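Long-range contacts in PAN2-PAN3 deadenylation complex catalytic subunit pan2 (Neurospora crassa, PDB 4CZW), which probably shortens the poly(A) tails of mRNA, cleaving them exonucleolytically to 5'-AMP as the metal-dependent catalytic subunit of a cytoplasmic deadenylase complex: residues 188-193 and 243-248; 239-244 and 254-259; 547-552 and 568-573; 583-588 and 609-614. One frame throughout, in Å; residues are numbered along the deposited sequence.

Interactions 1 and 2 adjoin on one four-stranded antiparallel sheet of the protease-like domain and share Gly243 and Tyr244 of strand 238-245, whereas interactions 3 and 4 lie side by side in the exonuclease domain, on the other side of the chain's centre. The centres of interactions 1 and 3 are about 74 Å apart. Chemistry follows place: at the far tip of the sheet a zinc ion ties together the partly buried 188-193 and 243-248, while the surface pair 239-244 and 254-259 relies on backbone hydrogen bonds. Both exonuclease contacts are buried, yet interaction 3 is rich in polar bonds converging on one aspartate and interaction 4 is purely apolar.

Interaction 1. Residues 188-193 and 243-248; sequences IKCMHC and GYCTKC. With ZN (zinc ion), chain C.
Cys190 (chi1 174°) and Cys245 (chi1 -180°) carry SG anti to the backbone N, whereas Cys193 (chi1 64°) and Cys248 hold theirs in the crowded position between the backbone N and the carbonyl carbon. Each segment thus contributes one sulfur of either kind, and the four converge on a single zinc ion. ZN lies 2.3 Å from Cys190 SG, Cys245 SG and Cys248 SG and 2.2 Å from Cys193 SG. No hydrogen bond passes between 188-193 and 243-248, so the metal is their direct link, alongside their shared neighbour, strand 250-262. Around it, Cys190 CB lies 3.6 Å from Cys245 SG, and the extended side chain of Lys247 runs alongside Cys193, its CD 3.6 Å from Cys193 SG. The exposed His192 ring approaches Cys248 SG obliquely. Backbone N-H groups turn toward the sulfurs as well. His192 N donates to Cys190 SG over 3.4 Å, joined by a weaker bond from Cys193 N, while Lys247 N gives a weak one to Cys245 SG; such donors would be expected to stabilise thiolate ligands. The two CxxC turns lie on and beyond strands 183-190 and 238-245, and this Cys4 site resembles the zinc ribbon in the fingers region of ubiquitin-specific proteases.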
loop_
_atom_site.group_PDB
_atom_site.type_symbol
_atom_site.label_atom_id
_atom_site.label_comp_id
_atom_site.label_asym_id
_atom_site.label_seq_id
_atom_site.Cartn_x
_atom_site.Cartn_y
_atom_site.Cartn_z
ATOM N N ILE A 188 -7.348 11.609 37.085
ATOM C CA ILE A 188 -8.220 12.715 37.458
ATOM C C ILE A 188 -8.259 12.887 38.973
ATOM O O ILE A 188 -8.852 12.077 39.686
ATOM C CB ILE A 188 -9.648 12.506 36.927
ATOM C CG1 ILE A 188 -9.619 12.267 35.416
ATOM C CG2 ILE A 188 -10.523 13.699 37.270
ATOM C CD1 ILE A 188 -10.984 12.029 34.808
ATOM N N LYS A 189 -7.621 13.946 39.460
ATOM C CA LYS A 189 -7.537 14.195 40.892
ATOM C C LYS A 189 -8.384 15.390 41.317
ATOM O O LYS A 189 -8.259 16.481 40.760
ATOM C CB LYS A 189 -6.082 14.418 41.309
ATOM C CG LYS A 189 -5.909 14.825 42.764
ATOM C CD LYS A 189 -4.462 15.164 43.086
ATOM C CE LYS A 189 -3.556 13.954 42.927
ATOM N NZ LYS A 189 -2.148 14.259 43.301
ATOM N N CYS A 190 -9.250 15.176 42.303
ATOM C CA CYS A 190 -9.999 16.268 42.911
ATOM C C CYS A 190 -9.035 17.169 43.671
ATOM O O CYS A 190 -8.247 16.694 44.483
ATOM C CB CYS A 190 -11.087 15.732 43.845
ATOM S SG CYS A 190 -11.978 17.000 44.785
HETATM N N MSE A 191 -9.093 18.469 43.405
HETATM C CA MSE A 191 -8.157 19.402 44.022
HETATM C C MSE A 191 -8.586 19.815 45.428
HETATM O O MSE A 191 -7.977 20.696 46.034
HETATM C CB MSE A 191 -7.986 20.641 43.141
HETATM C CG MSE A 191 -7.385 20.347 41.776
HETATM SE SE MSE A 191 -7.022 21.963 40.752
HETATM C CE MSE A 191 -5.732 22.794 41.954
ATOM N N HIS A 192 -9.630 19.176 45.949
ATOM C CA HIS A 192 -10.104 19.473 47.296
ATOM C C HIS A 192 -9.766 18.346 48.268
ATOM O O HIS A 192 -9.051 18.556 49.247
ATOM C CB HIS A 192 -11.612 19.727 47.295
ATOM C CG HIS A 192 -12.137 20.248 48.597
ATOM N ND1 HIS A 192 -11.856 21.516 49.059
ATOM C CD2 HIS A 192 -12.923 19.671 49.538
ATOM C CE1 HIS A 192 -12.447 21.699 50.227
ATOM N NE2 HIS A 192 -13.100 20.595 50.539
ATOM N N CYS A 193 -10.282 17.150 47.995
ATOM C CA CYS A 193 -10.065 16.004 48.873
ATOM C C CYS A 193 -8.960 15.088 48.353
ATOM O O CYS A 193 -8.733 14.007 48.898
ATOM C CB CYS A 193 -11.360 15.210 49.048
ATOM S SG CYS A 193 -11.983 14.454 47.533
ATOM N N GLY A 243 -15.628 19.485 37.639
ATOM C CA GLY A 243 -16.351 18.234 37.521
ATOM C C GLY A 243 -16.764 17.705 38.878
ATOM O O GLY A 243 -16.240 18.132 39.906
ATOM N N TYR A 244 -17.706 16.768 38.881
ATOM C CA TYR A 244 -18.226 16.217 40.124
ATOM C C TYR A 244 -17.225 15.268 40.774
ATOM O O TYR A 244 -16.521 14.528 40.088
ATOM C CB TYR A 244 -19.549 15.490 39.873
ATOM C CG TYR A 244 -20.302 15.135 41.135
ATOM C CD1 TYR A 244 -21.135 16.061 41.749
ATOM C CD2 TYR A 244 -20.185 13.876 41.711
ATOM C CE1 TYR A 244 -21.829 15.747 42.902
ATOM C CE2 TYR A 244 -20.874 13.552 42.865
ATOM C CZ TYR A 244 -21.694 14.491 43.456
ATOM O OH TYR A 244 -22.383 14.175 44.604
ATOM N N CYS A 245 -17.162 15.301 42.101
ATOM C CA CYS A 245 -16.330 14.366 42.849
ATOM C C CYS A 245 -17.194 13.498 43.754
ATOM O O CYS A 245 -17.943 14.007 44.588
ATOM C CB CYS A 245 -15.280 15.107 43.677
ATOM S SG CYS A 245 -14.204 14.004 44.627
ATOM N N THR A 246 -17.083 12.185 43.585
ATOM C CA THR A 246 -17.918 11.244 44.320
ATOM C C THR A 246 -17.599 11.219 45.812
ATOM O O THR A 246 -18.457 10.885 46.629
ATOM C CB THR A 246 -17.775 9.816 43.759
ATOM O OG1 THR A 246 -16.399 9.419 43.801
ATOM C CG2 THR A 246 -18.268 9.760 42.322
ATOM N N LYS A 247 -16.369 11.575 46.170
ATOM C CA LYS A 247 -15.950 11.521 47.566
ATOM C C LYS A 247 -16.548 12.664 48.383
ATOM O O LYS A 247 -17.280 12.426 49.344
ATOM C CB LYS A 247 -14.424 11.543 47.676
ATOM C CG LYS A 247 -13.914 11.223 49.073
ATOM C CD LYS A 247 -12.396 11.210 49.136
ATOM C CE LYS A 247 -11.911 10.883 50.541
ATOM N NZ LYS A 247 -10.428 10.944 50.653
ATOM N N CYS A 248 -16.239 13.901 48.005
ATOM C CA CYS A 248 -16.750 15.058 48.737
ATOM C C CYS A 248 -18.112 15.510 48.207
ATOM O O CYS A 248 -18.594 16.589 48.553
ATOM C CB CYS A 248 -15.745 16.215 48.693
ATOM S SG CYS A 248 -15.064 16.602 47.066
HETATM ZN ZN ZN C . -13.277 15.531 46.041
#

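Interaction 2. Residues 239-244 and 254-259; sequences AVNKGY and LDQRKI
The edge of the Asn241 carboxamide, through ND2, is set against OE1 of Gln256 from above the glutamine amide plane, the two planes 29° apart and the side chains crossing at about a right angle. Asn241 ND2 donates to Gln256 OE1 over 3.3 Å; the acceptor lies in the plane of the asparagine amide, but the donor keeps away from the lone pairs of the glutamine carbonyl. The other flat pair lies along one strand: the carboxylate of Asp255 is at the in-plane edge of the Arg257 guanidinium, and Arg257 NE reaches the syn lone pair of Asp255 OD2 at 2.9 Å in a salt bridge.

The strands that carry these groups, 238-245 and 250-262, form an antiparallel beta hairpin. In the hydrogen-bonded pair Ala239-Gln256, Ala239 N to Gln256 O and Gln256 N to Ala239 O each measure 3.0 Å. The second such pair is less even, with Leu254 N 2.8 Å from Asn241 O but Asn241 N 3.3 Å from Leu254 O. Between them Val240 and Asp255 make a non-hydrogen-bonded pair on the opposite sheet face from Asn241 and Gln256. Leu254, with CG anti to the carbonyl carbon, extends CD1 over the bare backbone of Gly243, 3.7 Å from Gly243 CA, and also packs on Ile188 of the next strand.

With no touching residue buried and Leu254 the main apolar side chain across the pair, cohesion here comes chiefly from the main-chain bonds, with the amide bridge adding a further polar tie near the surface.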
loop_
_atom_site.group_PDB
_atom_site.type_symbol
_atom_site.label_atom_id
_atom_site.label_comp_id
_atom_site.label_asym_id
_atom_site.label_seq_id
_atom_site.Cartn_x
_atom_site.Cartn_y
_atom_site.Cartn_z
ATOM N N ALA A 239 -4.452 19.491 32.412
ATOM C CA ALA A 239 -5.599 20.384 32.307
ATOM C C ALA A 239 -6.377 20.465 33.616
ATOM O O ALA A 239 -6.281 19.580 34.467
ATOM C CB ALA A 239 -6.515 19.932 31.179
ATOM N N VAL A 240 -7.146 21.539 33.768
ATOM C CA VAL A 240 -7.998 21.723 34.936
ATOM C C VAL A 240 -9.422 22.061 34.510
ATOM O O VAL A 240 -9.655 23.065 33.837
ATOM C CB VAL A 240 -7.471 22.839 35.861
ATOM C CG1 VAL A 240 -8.443 23.084 37.004
ATOM C CG2 VAL A 240 -6.091 22.485 36.394
ATOM N N ASN A 241 -10.371 21.216 34.897
ATOM C CA ASN A 241 -11.776 21.445 34.579
ATOM C C ASN A 241 -12.685 21.143 35.764
ATOM O O ASN A 241 -12.381 20.276 36.584
ATOM C CB ASN A 241 -12.201 20.600 33.375
ATOM C CG ASN A 241 -11.429 20.947 32.118
ATOM O OD1 ASN A 241 -11.694 21.964 31.475
ATOM N ND2 ASN A 241 -10.474 20.099 31.757
ATOM N N LYS A 242 -13.799 21.861 35.849
ATOM C CA LYS A 242 -14.772 21.628 36.907
ATOM C C LYS A 242 -15.565 20.355 36.638
ATOM O O LYS A 242 -16.103 20.165 35.548
ATOM C CB LYS A 242 -15.720 22.823 37.045
ATOM C CG LYS A 242 -15.051 24.087 37.559
ATOM C CD LYS A 242 -16.058 25.209 37.751
ATOM C CE LYS A 242 -15.393 26.454 38.313
ATOM N NZ LYS A 242 -16.364 27.569 38.492
ATOM N N GLY A 243 -15.628 19.485 37.639
ATOM C CA GLY A 243 -16.351 18.234 37.521
ATOM C C GLY A 243 -16.764 17.705 38.878
ATOM O O GLY A 243 -16.240 18.132 39.906
ATOM N N TYR A 244 -17.706 16.768 38.881
ATOM C CA TYR A 244 -18.226 16.217 40.124
ATOM C C TYR A 244 -17.225 15.268 40.774
ATOM O O TYR A 244 -16.521 14.528 40.088
ATOM C CB TYR A 244 -19.549 15.490 39.873
ATOM C CG TYR A 244 -20.302 15.135 41.135
ATOM C CD1 TYR A 244 -21.135 16.061 41.749
ATOM C CD2 TYR A 244 -20.185 13.876 41.711
ATOM C CE1 TYR A 244 -21.829 15.747 42.902
ATOM C CE2 TYR A 244 -20.874 13.552 42.865
ATOM C CZ TYR A 244 -21.694 14.491 43.456
ATOM O OH TYR A 244 -22.383 14.175 44.604
ATOM N N LEU A 254 -10.925 19.783 38.937
ATOM C CA LEU A 254 -10.284 18.483 38.785
ATOM C C LEU A 254 -8.966 18.585 38.026
ATOM O O LEU A 254 -8.916 19.101 36.908
ATOM C CB LEU A 254 -11.222 17.505 38.077
ATOM C CG LEU A 254 -12.595 17.290 38.722
ATOM C CD1 LEU A 254 -13.360 16.194 37.995
ATOM C CD2 LEU A 254 -12.462 16.965 40.201
ATOM N N ASP A 255 -7.899 18.087 38.643
ATOM C CA ASP A 255 -6.581 18.073 38.021
ATOM C C ASP A 255 -6.385 16.794 37.216
ATOM O O ASP A 255 -6.191 15.714 37.778
ATOM C CB ASP A 255 -5.487 18.213 39.079
ATOM C CG ASP A 255 -4.092 18.109 38.494
ATOM O OD1 ASP A 255 -3.883 18.565 37.350
ATOM O OD2 ASP A 255 -3.201 17.570 39.184
ATOM N N GLN A 256 -6.434 16.929 35.896
ATOM C CA GLN A 256 -6.363 15.788 34.993
ATOM C C GLN A 256 -5.051 15.772 34.217
ATOM O O GLN A 256 -4.772 16.679 33.434
ATOM C CB GLN A 256 -7.545 15.814 34.026
ATOM C CG GLN A 256 -8.897 15.885 34.718
ATOM C CD GLN A 256 -9.925 16.662 33.920
ATOM O OE1 GLN A 256 -9.657 17.103 32.803
ATOM N NE2 GLN A 256 -11.109 16.839 34.495
ATOM N N ARG A 257 -4.248 14.738 34.440
ATOM C CA ARG A 257 -2.966 14.615 33.756
ATOM C C ARG A 257 -2.855 13.275 33.041
ATOM O O ARG A 257 -3.217 12.234 33.589
ATOM C CB ARG A 257 -1.814 14.784 34.748
ATOM C CG ARG A 257 -1.986 15.961 35.693
ATOM C CD ARG A 257 -0.696 16.289 36.418
ATOM N NE ARG A 257 -0.894 17.316 37.436
ATOM C CZ ARG A 257 0.089 18.005 38.004
ATOM N NH1 ARG A 257 1.347 17.788 37.647
ATOM N NH2 ARG A 257 -0.187 18.920 38.925
ATOM N N LYS A 258 -2.357 13.307 31.810
ATOM C CA LYS A 258 -2.192 12.091 31.026
ATOM C C LYS A 258 -0.926 11.350 31.440
ATOM O O LYS A 258 0.182 11.734 31.063
ATOM C CB LYS A 258 -2.152 12.413 29.530
ATOM C CG LYS A 258 -2.156 11.185 28.635
ATOM C CD LYS A 258 -2.315 11.565 27.172
ATOM C CE LYS A 258 -2.467 10.332 26.296
ATOM N NZ LYS A 258 -2.709 10.683 24.868
ATOM N N ILE A 259 -1.098 10.290 32.224
ATOM C CA ILE A 259 0.027 9.485 32.683
ATOM C C ILE A 259 0.479 8.532 31.584
ATOM O O ILE A 259 -0.254 7.622 31.201
ATOM C CB ILE A 259 -0.332 8.676 33.942
ATOM C CG1 ILE A 259 -0.986 9.579 34.990
ATOM C CG2 ILE A 259 0.904 7.996 34.508
ATOM C CD1 ILE A 259 -0.111 10.730 35.440
#

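Interaction 3. Residues 547-552 and 568-573; sequences LGHGLS and IDTSII
Strand 545-548, helix 551-558 and strand 567-569 form a beta-alpha-beta unit of the exonuclease's RNase H-like fold, and this contact joins its parallel strands where both segments leave the sheet. Main-chain bonds come first: Gly548 N donates to Ile568 O (3.0 Å), and Gly548 O accepts from Thr570 N (2.9 Å), both nearly along the C=O axis. Apolar contact is mostly between the strands, where the Leu547 and Ile568 side chains cross obliquely, CG of the first against CG2 of the second. The carboxylate of Asp569, its CG anti to the backbone N, supplies most of the rest. OD1 takes Gly550 N on its syn lone pair at 2.8 Å and Ser571 N on the anti one, the latter an N-cap bond, while Ser571 OG comes from above the plane. OD2 accepts from Leu551 N, so the buried acid ties the 549-551 turn to the N-terminus of helix 570-573; these bonds would tend to keep it ionised. Leu551 lies beside Asp554, probably a catalytic metal ligand. His549 NE2 bonds weakly to Ile583 O. Within the contact its ring takes Ser571 CB over one face in a CH-pi contact, 3.7 Å from the centroid, and at the edge ND1 and Thr570 OG1 share an in-plane hydrogen bond of 2.6 Å.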
loop_
_atom_site.group_PDB
_atom_site.type_symbol
_atom_site.label_atom_id
_atom_site.label_comp_id
_atom_site.label_asym_id
_atom_site.label_seq_id
_atom_site.Cartn_x
_atom_site.Cartn_y
_atom_site.Cartn_z
ATOM N N LEU A 547 1.420 -17.082 -17.836
ATOM C CA LEU A 547 1.417 -17.127 -19.293
ATOM C C LEU A 547 0.132 -16.515 -19.845
ATOM O O LEU A 547 -0.961 -16.816 -19.369
ATOM C CB LEU A 547 1.579 -18.572 -19.780
ATOM C CG LEU A 547 1.983 -18.834 -21.235
ATOM C CD1 LEU A 547 2.711 -20.167 -21.339
ATOM C CD2 LEU A 547 0.777 -18.820 -22.164
ATOM N N GLY A 548 0.269 -15.654 -20.848
ATOM C CA GLY A 548 -0.882 -15.012 -21.455
ATOM C C GLY A 548 -0.522 -14.133 -22.636
ATOM O O GLY A 548 0.626 -14.115 -23.083
ATOM N N HIS A 549 -1.507 -13.400 -23.142
ATOM C CA HIS A 549 -1.300 -12.520 -24.286
ATOM C C HIS A 549 -1.610 -11.074 -23.915
ATOM O O HIS A 549 -2.754 -10.737 -23.613
ATOM C CB HIS A 549 -2.168 -12.960 -25.466
ATOM C CG HIS A 549 -1.796 -12.316 -26.765
ATOM N ND1 HIS A 549 -0.813 -12.820 -27.590
ATOM C CD2 HIS A 549 -2.273 -11.210 -27.381
ATOM C CE1 HIS A 549 -0.703 -12.053 -28.659
ATOM N NE2 HIS A 549 -1.576 -11.068 -28.557
ATOM N N GLY A 550 -0.586 -10.226 -23.940
ATOM C CA GLY A 550 -0.736 -8.831 -23.563
ATOM C C GLY A 550 -1.147 -8.683 -22.111
ATOM O O GLY A 550 -2.107 -7.978 -21.795
ATOM N N LEU A 551 -0.410 -9.345 -21.226
ATOM C CA LEU A 551 -0.761 -9.408 -19.809
ATOM C C LEU A 551 -0.582 -8.083 -19.070
ATOM O O LEU A 551 -1.042 -7.939 -17.938
ATOM C CB LEU A 551 0.066 -10.490 -19.114
ATOM C CG LEU A 551 -0.289 -11.940 -19.450
ATOM C CD1 LEU A 551 0.605 -12.898 -18.682
ATOM C CD2 LEU A 551 -1.754 -12.214 -19.149
ATOM N N SER A 552 0.082 -7.121 -19.704
ATOM C CA SER A 552 0.336 -5.830 -19.069
ATOM C C SER A 552 -0.965 -5.086 -18.785
ATOM O O SER A 552 -1.071 -4.359 -17.799
ATOM C CB SER A 552 1.251 -4.967 -19.940
ATOM O OG SER A 552 0.590 -4.551 -21.122
ATOM N N ILE A 568 5.330 -14.909 -19.017
ATOM C CA ILE A 568 5.491 -15.428 -20.369
ATOM C C ILE A 568 4.398 -14.846 -21.256
ATOM O O ILE A 568 3.262 -15.319 -21.251
ATOM C CB ILE A 568 5.433 -16.966 -20.407
ATOM C CG1 ILE A 568 6.517 -17.561 -19.505
ATOM C CG2 ILE A 568 5.599 -17.470 -21.832
ATOM C CD1 ILE A 568 6.554 -19.073 -19.512
ATOM N N ASP A 569 4.744 -13.806 -22.008
ATOM C CA ASP A 569 3.765 -13.093 -22.818
ATOM C C ASP A 569 3.945 -13.403 -24.302
ATOM O O ASP A 569 4.995 -13.124 -24.881
ATOM C CB ASP A 569 3.872 -11.585 -22.571
ATOM C CG ASP A 569 2.617 -10.834 -22.975
ATOM O OD1 ASP A 569 2.039 -11.149 -24.037
ATOM O OD2 ASP A 569 2.206 -9.925 -22.224
ATOM N N THR A 570 2.910 -13.973 -24.909
ATOM C CA THR A 570 2.957 -14.364 -26.314
ATOM C C THR A 570 2.951 -13.157 -27.250
ATOM O O THR A 570 3.409 -13.248 -28.389
ATOM C CB THR A 570 1.777 -15.286 -26.679
ATOM O OG1 THR A 570 0.542 -14.640 -26.352
ATOM C CG2 THR A 570 1.873 -16.598 -25.917
ATOM N N SER A 571 2.430 -12.031 -26.771
ATOM C CA SER A 571 2.405 -10.811 -27.571
ATOM C C SER A 571 3.809 -10.238 -27.704
ATOM O O SER A 571 4.122 -9.553 -28.676
ATOM C CB SER A 571 1.470 -9.769 -26.952
ATOM O OG SER A 571 2.020 -9.234 -25.761
ATOM N N ILE A 572 4.646 -10.526 -26.714
ATOM C CA ILE A 572 6.034 -10.081 -26.710
ATOM C C ILE A 572 6.912 -11.066 -27.474
ATOM O O ILE A 572 7.823 -10.671 -28.203
ATOM C CB ILE A 572 6.566 -9.927 -25.270
ATOM C CG1 ILE A 572 5.732 -8.899 -24.501
ATOM C CG2 ILE A 572 8.036 -9.535 -25.269
ATOM C CD1 ILE A 572 6.168 -8.711 -23.065
ATOM N N ILE A 573 6.620 -12.352 -27.304
ATOM C CA ILE A 573 7.372 -13.421 -27.952
ATOM C C ILE A 573 7.361 -13.297 -29.474
ATOM O O ILE A 573 8.412 -13.342 -30.115
ATOM C CB ILE A 573 6.816 -14.803 -27.557
ATOM C CG1 ILE A 573 7.184 -15.132 -26.109
ATOM C CG2 ILE A 573 7.346 -15.876 -28.484
ATOM C CD1 ILE A 573 6.667 -16.475 -25.639
HETATM O O HOH W 1 2.482 -7.266 -21.933
#

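Interaction 4. Residues 583-588 and 609-614; sequences ISLAFL and QTALKL
Leu614, the residue most covered in this contact, drives its side chain from helix 604-623 against the start of helix 585-592. Its CG is anti to the carbonyl carbon, and its two methyls divide the work. CD1 meets two residues one turn apart on the facing helix, standing 3.7 Å from Leu585 CD1 and equally 3.7 Å from Leu588 CB. CD2 lies against the backbone instead, 3.4 Å from Leu588 O. The CB of Leu585 is directed to one side of the facing helix, but with CG anti to the backbone N (chi1 176°) and a bend at chi2 (73°) its CD1 swings over to the other helix. There, besides Leu614, it touches Thr610 CG2 at 3.8 Å and reaches Ala611 CB at 4.5 Å. These are two C-terminal helices of the DEDD-type exonuclease domain, and helix 604-623 also carries Asp607, by similarity a ligand of the catalytic metals; the side chains of Leu585 and Asp607 are about 4 Å apart at their nearest atoms. Thr610 turns its methyl to Leu585, with CG2 anti to the backbone N, while OG1 is taken up by the carbonyl of Glu606 a turn earlier. Leu588, the third main contributor, heads toward helix 604-623 but meets Leu614 through CB and its own carbonyl. Its side chain also packs on His549 and on Leu634 of helix 627-634.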
loop_
_atom_site.group_PDB
_atom_site.type_symbol
_atom_site.label_atom_id
_atom_site.label_comp_id
_atom_site.label_asym_id
_atom_site.label_seq_id
_atom_site.Cartn_x
_atom_site.Cartn_y
_atom_site.Cartn_z
ATOM N N ILE A 583 1.339 -8.559 -32.410
ATOM C CA ILE A 583 0.344 -9.273 -33.197
ATOM C C ILE A 583 -0.854 -9.652 -32.330
ATOM O O ILE A 583 -0.700 -9.973 -31.151
ATOM C CB ILE A 583 0.943 -10.546 -33.837
ATOM C CG1 ILE A 583 2.269 -10.226 -34.528
ATOM C CG2 ILE A 583 -0.032 -11.166 -34.827
ATOM C CD1 ILE A 583 2.131 -9.308 -35.723
ATOM N N SER A 584 -2.045 -9.604 -32.918
ATOM C CA SER A 584 -3.271 -9.974 -32.219
ATOM C C SER A 584 -3.286 -11.450 -31.831
ATOM O O SER A 584 -2.635 -12.277 -32.471
ATOM C CB SER A 584 -4.491 -9.656 -33.084
ATOM O OG SER A 584 -5.673 -10.192 -32.516
ATOM N N LEU A 585 -4.033 -11.772 -30.780
ATOM C CA LEU A 585 -4.198 -13.154 -30.346
ATOM C C LEU A 585 -4.948 -13.960 -31.401
ATOM O O LEU A 585 -4.653 -15.133 -31.630
ATOM C CB LEU A 585 -4.943 -13.213 -29.010
ATOM C CG LEU A 585 -5.276 -14.607 -28.469
ATOM C CD1 LEU A 585 -4.024 -15.307 -27.958
ATOM C CD2 LEU A 585 -6.342 -14.537 -27.385
ATOM N N ALA A 586 -5.917 -13.314 -32.042
ATOM C CA ALA A 586 -6.743 -13.962 -33.052
ATOM C C ALA A 586 -5.934 -14.310 -34.298
ATOM O O ALA A 586 -6.109 -15.380 -34.879
ATOM C CB ALA A 586 -7.920 -13.074 -33.419
ATOM N N PHE A 587 -5.051 -13.403 -34.701
ATOM C CA PHE A 587 -4.233 -13.617 -35.888
ATOM C C PHE A 587 -3.215 -14.729 -35.660
ATOM O O PHE A 587 -2.993 -15.567 -36.534
ATOM C CB PHE A 587 -3.520 -12.326 -36.296
ATOM C CG PHE A 587 -2.800 -12.423 -37.611
ATOM C CD1 PHE A 587 -3.464 -12.170 -38.799
ATOM C CD2 PHE A 587 -1.459 -12.770 -37.659
ATOM C CE1 PHE A 587 -2.805 -12.260 -40.011
ATOM C CE2 PHE A 587 -0.795 -12.861 -38.866
ATOM C CZ PHE A 587 -1.468 -12.605 -40.043
ATOM N N LEU A 588 -2.595 -14.728 -34.484
ATOM C CA LEU A 588 -1.625 -15.759 -34.131
ATOM C C LEU A 588 -2.289 -17.131 -34.071
ATOM O O LEU A 588 -1.699 -18.132 -34.472
ATOM C CB LEU A 588 -0.955 -15.436 -32.794
ATOM C CG LEU A 588 0.027 -14.263 -32.779
ATOM C CD1 LEU A 588 0.561 -14.026 -31.376
ATOM C CD2 LEU A 588 1.169 -14.512 -33.751
ATOM N N GLN A 609 -6.194 -20.778 -22.919
ATOM C CA GLN A 609 -5.777 -22.011 -23.574
ATOM C C GLN A 609 -5.130 -21.723 -24.923
ATOM O O GLN A 609 -4.187 -22.403 -25.326
ATOM C CB GLN A 609 -6.970 -22.951 -23.755
ATOM C CG GLN A 609 -7.522 -23.518 -22.458
ATOM C CD GLN A 609 -8.859 -24.208 -22.649
ATOM O OE1 GLN A 609 -9.640 -23.839 -23.526
ATOM N NE2 GLN A 609 -9.128 -25.214 -21.826
ATOM N N THR A 610 -5.646 -20.711 -25.615
ATOM C CA THR A 610 -5.114 -20.308 -26.913
ATOM C C THR A 610 -3.671 -19.830 -26.789
ATOM O O THR A 610 -2.802 -20.240 -27.559
ATOM C CB THR A 610 -5.962 -19.191 -27.548
ATOM O OG1 THR A 610 -7.301 -19.661 -27.754
ATOM C CG2 THR A 610 -5.370 -18.759 -28.881
ATOM N N ALA A 611 -3.428 -18.961 -25.811
ATOM C CA ALA A 611 -2.090 -18.434 -25.563
ATOM C C ALA A 611 -1.124 -19.550 -25.186
ATOM O O ALA A 611 0.042 -19.532 -25.577
ATOM C CB ALA A 611 -2.134 -17.377 -24.470
ATOM N N LEU A 612 -1.621 -20.521 -24.424
ATOM C CA LEU A 612 -0.814 -21.666 -24.023
ATOM C C LEU A 612 -0.436 -22.508 -25.238
ATOM O O LEU A 612 0.698 -22.973 -25.354
ATOM C CB LEU A 612 -1.560 -22.520 -22.997
ATOM C CG LEU A 612 -0.807 -23.745 -22.473
ATOM C CD1 LEU A 612 0.494 -23.328 -21.807
ATOM C CD2 LEU A 612 -1.673 -24.548 -21.514
ATOM N N LYS A 613 -1.394 -22.698 -26.140
ATOM C CA LYS A 613 -1.148 -23.421 -27.383
ATOM C C LYS A 613 -0.116 -22.695 -28.237
ATOM O O LYS A 613 0.755 -23.321 -28.843
ATOM C CB LYS A 613 -2.446 -23.597 -28.176
ATOM C CG LYS A 613 -3.429 -24.585 -27.573
ATOM C CD LYS A 613 -4.684 -24.686 -28.428
ATOM C CE LYS A 613 -5.617 -25.771 -27.919
ATOM N NZ LYS A 613 -6.840 -25.881 -28.761
ATOM N N LEU A 614 -0.223 -21.371 -28.279
ATOM C CA LEU A 614 0.700 -20.546 -29.049
ATOM C C LEU A 614 2.122 -20.644 -28.510
ATOM O O LEU A 614 3.085 -20.645 -29.277
ATOM C CB LEU A 614 0.238 -19.088 -29.050
ATOM C CG LEU A 614 -0.991 -18.769 -29.904
ATOM C CD1 LEU A 614 -1.430 -17.332 -29.688
ATOM C CD2 LEU A 614 -0.702 -19.026 -31.374
#